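Local coordinates for A223 penton protein C-terminal domain-containing protein (Sulfolobus turreted icosahedral virus, PDB 4IL7) that is a structural protein of the viral capsid, probably part of its penton, here its C-terminal domain with a partial jelly-roll fold, at residues A[115-120]-A[141-146]. The protein carries 1 engineered substitution. Residues are numbered along the deposited sequence; the frame is centred on the assembly and turned at random.
Sequences TLTIGS and QITNMT. Engineered in segment 141-146: Met-145 (natural residue Leu).
The peptide carbonyl of Gln-141 is the flat group at one end of this strand pair, where strand 141-146 begins: at its edge the N-H of Thr-117 reaches Gln-141 O at 2.9 Å, and Leu-116 CA, also close to the plane, adds a CH···O approach to the same oxygen. Off one side of that plane lies Leu-116 CD2, 3.8 Å from Gln-141 O. The partner bond, Gln-141 N to Thr-117 O (2.8 Å), lies in the Thr-117 carbonyl plane and is nearly straight at 172°. Farther along, the donors leave the carbonyl planes. Thr-143 N meets Thr-115 O at 3.0 Å, tilted 26° from the plane, and Thr-115 N binds Asn-144 O with a similar tilt.

On the threonine-rich face, in the conformer described, Thr-143 OG1 sits between its own backbone N and carbonyl carbon (chi1 61°), which brings it to 3.4 Å from Thr-115 CG2 and leaves CG2 of Thr-143 in contact with Thr-117 CG2 at 3.6 Å, the two side chains about perpendicular. Gln-141 CB rests against Thr-117 OG1 at 3.4 Å, while the bent glutamine chain carries OE1 to a hydrogen bond with Thr-92 OG1. On the other face, Leu-116 and Ile-142 lie side by side, CD2 of the leucine 3.8 Å from CG1 of the isoleucine, Leu-116 touching Leu-99 and Ile-142 touching Ile-155 of the second sheet. This is an antiparallel pair whose register is shifted by one residue at a classic beta bulge, Thr-143 and Asn-144 both facing Thr-115, within a two-sheet sandwich of partial jelly-roll fold.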
ATOM      1  N   THR A 115      -4.825  -0.625  -5.236  1.00 13.80           N
ATOM      2  CA  THR A 115      -4.686  -1.185  -6.555  1.00 13.73           C
ATOM      3  C   THR A 115      -3.267  -1.174  -6.993  1.00 13.34           C
ATOM      4  O   THR A 115      -2.576  -0.129  -6.858  1.00 13.87           O
ATOM      5  CB  THR A 115      -5.515  -0.413  -7.572  1.00 16.01           C
ATOM      6  OG1 THR A 115      -6.876  -0.389  -7.156  1.00 25.22           O
ATOM      7  CG2 THR A 115      -5.449  -1.006  -8.974  1.00 16.44           C
ATOM      8  N   LEU A 116      -2.758  -2.282  -7.472  1.00 13.36           N
ATOM      9  CA  LEU A 116      -1.423  -2.472  -7.984  1.00 13.37           C
ATOM     10  C   LEU A 116      -1.434  -2.873  -9.424  1.00 13.33           C
ATOM     11  O   LEU A 116      -2.345  -3.639  -9.839  1.00 15.54           O
ATOM     12  CB  LEU A 116      -0.673  -3.560  -7.228  1.00 14.83           C
ATOM     13  CG  LEU A 116      -0.590  -3.449  -5.701  1.00 15.07           C
ATOM     14  CD1 LEU A 116       0.222  -4.561  -5.080  1.00 17.51           C
ATOM     15  CD2 LEU A 116      -0.018  -2.125  -5.254  1.00 14.99           C
ATOM     16  N   THR A 117      -0.463  -2.496 -10.216  1.00 14.52           N
ATOM     17  CA  THR A 117      -0.341  -2.930 -11.587  1.00 15.05           C
ATOM     18  C   THR A 117       1.044  -3.437 -11.847  1.00 16.64           C
ATOM     19  O   THR A 117       2.015  -2.819 -11.419  1.00 18.39           O
ATOM     20  CB  THR A 117      -0.761  -1.822 -12.542  1.00 16.89           C
ATOM     21  OG1 THR A 117       0.237  -0.774 -12.600  1.00 23.40           O
ATOM     22  CG2 THR A 117      -2.050  -1.254 -12.257  1.00 16.85           C
ATOM     23  N   ILE A 118       1.183  -4.544 -12.562  1.00 20.22           N
ATOM     24  CA  ILE A 118       2.480  -5.069 -12.940  1.00 20.67           C
ATOM     25  C   ILE A 118       2.298  -5.527 -14.370  1.00 19.19           C
ATOM     26  O   ILE A 118       1.446  -6.387 -14.680  1.00 18.88           O
ATOM     27  CB  ILE A 118       2.971  -6.192 -11.994  1.00 23.57           C
ATOM     28  CG1 ILE A 118       4.284  -6.797 -12.471  1.00 27.16           C
ATOM     29  CG2 ILE A 118       1.971  -7.321 -11.769  1.00 22.53           C
ATOM     30  CD1 ILE A 118       5.468  -5.835 -12.485  1.00 27.93           C
ATOM     31  N   GLY A 119       3.032  -4.972 -15.305  1.00 23.02           N
ATOM     32  CA  GLY A 119       2.893  -5.346 -16.696  1.00 21.51           C
ATOM     33  C   GLY A 119       1.458  -5.122 -17.151  1.00 20.25           C
ATOM     34  O   GLY A 119       0.904  -4.066 -17.015  1.00 24.47           O
ATOM     35  N   SER A 120       0.831  -6.187 -17.634  1.00 18.97           N
ATOM     36  CA  SER A 120      -0.518  -6.176 -18.136  1.00 17.17           C
ATOM     37  C   SER A 120      -1.566  -6.645 -17.112  1.00 16.46           C
ATOM     38  O   SER A 120      -2.719  -6.786 -17.456  1.00 19.35           O
ATOM     39  CB  SER A 120      -0.561  -6.989 -19.427  1.00 18.50           C
ATOM     40  OG  SER A 120      -0.025  -8.290 -19.232  1.00 18.17           O
ATOM     41  N   GLN A 141       3.519  -1.070  -9.817  1.00 17.68           N
ATOM     42  CA  GLN A 141       3.067   0.258  -9.502  1.00 18.43           C
ATOM     43  C   GLN A 141       1.942   0.227  -8.516  1.00 16.39           C
ATOM     44  O   GLN A 141       1.031  -0.585  -8.595  1.00 17.68           O
ATOM     45  CB  GLN A 141       2.562   0.886 -10.767  1.00 20.87           C
ATOM     46  CG  GLN A 141       3.656   1.045 -11.833  1.00 29.30           C
ATOM     47  CD  GLN A 141       4.611   2.107 -11.530  1.00 33.63           C
ATOM     48  OE1 GLN A 141       5.786   1.833 -11.359  1.00 39.19           O
ATOM     49  NE2 GLN A 141       4.129   3.339 -11.488  1.00 39.15           N
ATOM     50  N   ILE A 142       1.965   1.146  -7.569  1.00 16.76           N
ATOM     51  CA  ILE A 142       0.817   1.440  -6.694  1.00 14.41           C
ATOM     52  C   ILE A 142       0.039   2.525  -7.374  1.00 14.83           C
ATOM     53  O   ILE A 142       0.485   3.702  -7.459  1.00 17.68           O
ATOM     54  CB  ILE A 142       1.279   1.936  -5.312  1.00 15.12           C
ATOM     55  CG1 ILE A 142       2.168   0.908  -4.660  1.00 15.99           C
ATOM     56  CG2 ILE A 142       0.055   2.257  -4.451  1.00 16.97           C
ATOM     57  CD1 ILE A 142       2.768   1.370  -3.330  1.00 18.38           C
ATOM     58  N   THR A 143      -1.090   2.208  -7.996  0.50 15.35           N
ATOM     59  CA  THR A 143      -1.833   3.216  -8.746  0.50 17.57           C
ATOM     60  C   THR A 143      -2.927   3.938  -7.975  0.50 16.02           C
ATOM     61  O   THR A 143      -3.304   5.028  -8.322  0.50 19.06           O
ATOM     62  CB  THR A 143      -2.419   2.590 -10.027  0.50 16.92           C
ATOM     63  OG1 THR A 143      -3.307   1.546  -9.581  0.50 15.33           O
ATOM     64  CG2 THR A 143      -1.282   1.919 -10.791  0.50 23.98           C
ATOM     65  N   ASN A 144      -3.494   3.316  -6.952  1.00 14.70           N
ATOM     66  CA  ASN A 144      -4.571   3.968  -6.194  0.50 13.94           C
ATOM     67  C   ASN A 144      -4.622   3.358  -4.797  1.00 13.82           C
ATOM     68  O   ASN A 144      -4.351   2.168  -4.639  1.00 14.74           O
ATOM     69  CB  ASN A 144      -5.981   3.805  -6.827  0.50 13.81           C
ATOM     70  CG  ASN A 144      -7.125   4.435  -5.980  0.50 15.28           C
ATOM     71  OD1 ASN A 144      -7.726   3.756  -5.092  0.50 17.98           O
ATOM     72  ND2 ASN A 144      -7.405   5.700  -6.195  0.50 19.29           N
ATOM     73  N   MET A 145      -5.027   4.176  -3.851  1.00 13.56           N
ATOM     74  CA  MET A 145      -5.480   3.651  -2.587  0.50 12.42           C
ATOM     75  C   MET A 145      -6.666   4.536  -2.146  1.00 13.46           C
ATOM     76  O   MET A 145      -6.646   5.781  -2.307  1.00 14.85           O
ATOM     77  CB  MET A 145      -4.289   3.557  -1.565  0.50 10.43           C
ATOM     78  CG  MET A 145      -4.870   3.528  -0.059  0.50 12.39           C
ATOM     79  SD  MET A 145      -3.663   3.842   1.257  0.50 12.56           S
ATOM     80  CE  MET A 145      -2.398   2.617   0.747  0.50 12.70           C
ATOM     81  N   THR A 146      -7.707   3.922  -1.597  1.00 12.44           N
ATOM     82  CA  THR A 146      -8.895   4.640  -1.110  1.00 12.86           C
ATOM     83  C   THR A 146      -9.264   4.082   0.241  1.00 13.01           C
ATOM     84  O   THR A 146      -9.551   2.889   0.327  1.00 15.20           O
ATOM     85  CB  THR A 146     -10.041   4.579  -2.098  1.00 15.81           C
ATOM     86  OG1 THR A 146      -9.605   5.022  -3.389  1.00 18.83           O
ATOM     87  CG2 THR A 146     -11.239   5.377  -1.693  1.00 18.38           C
TER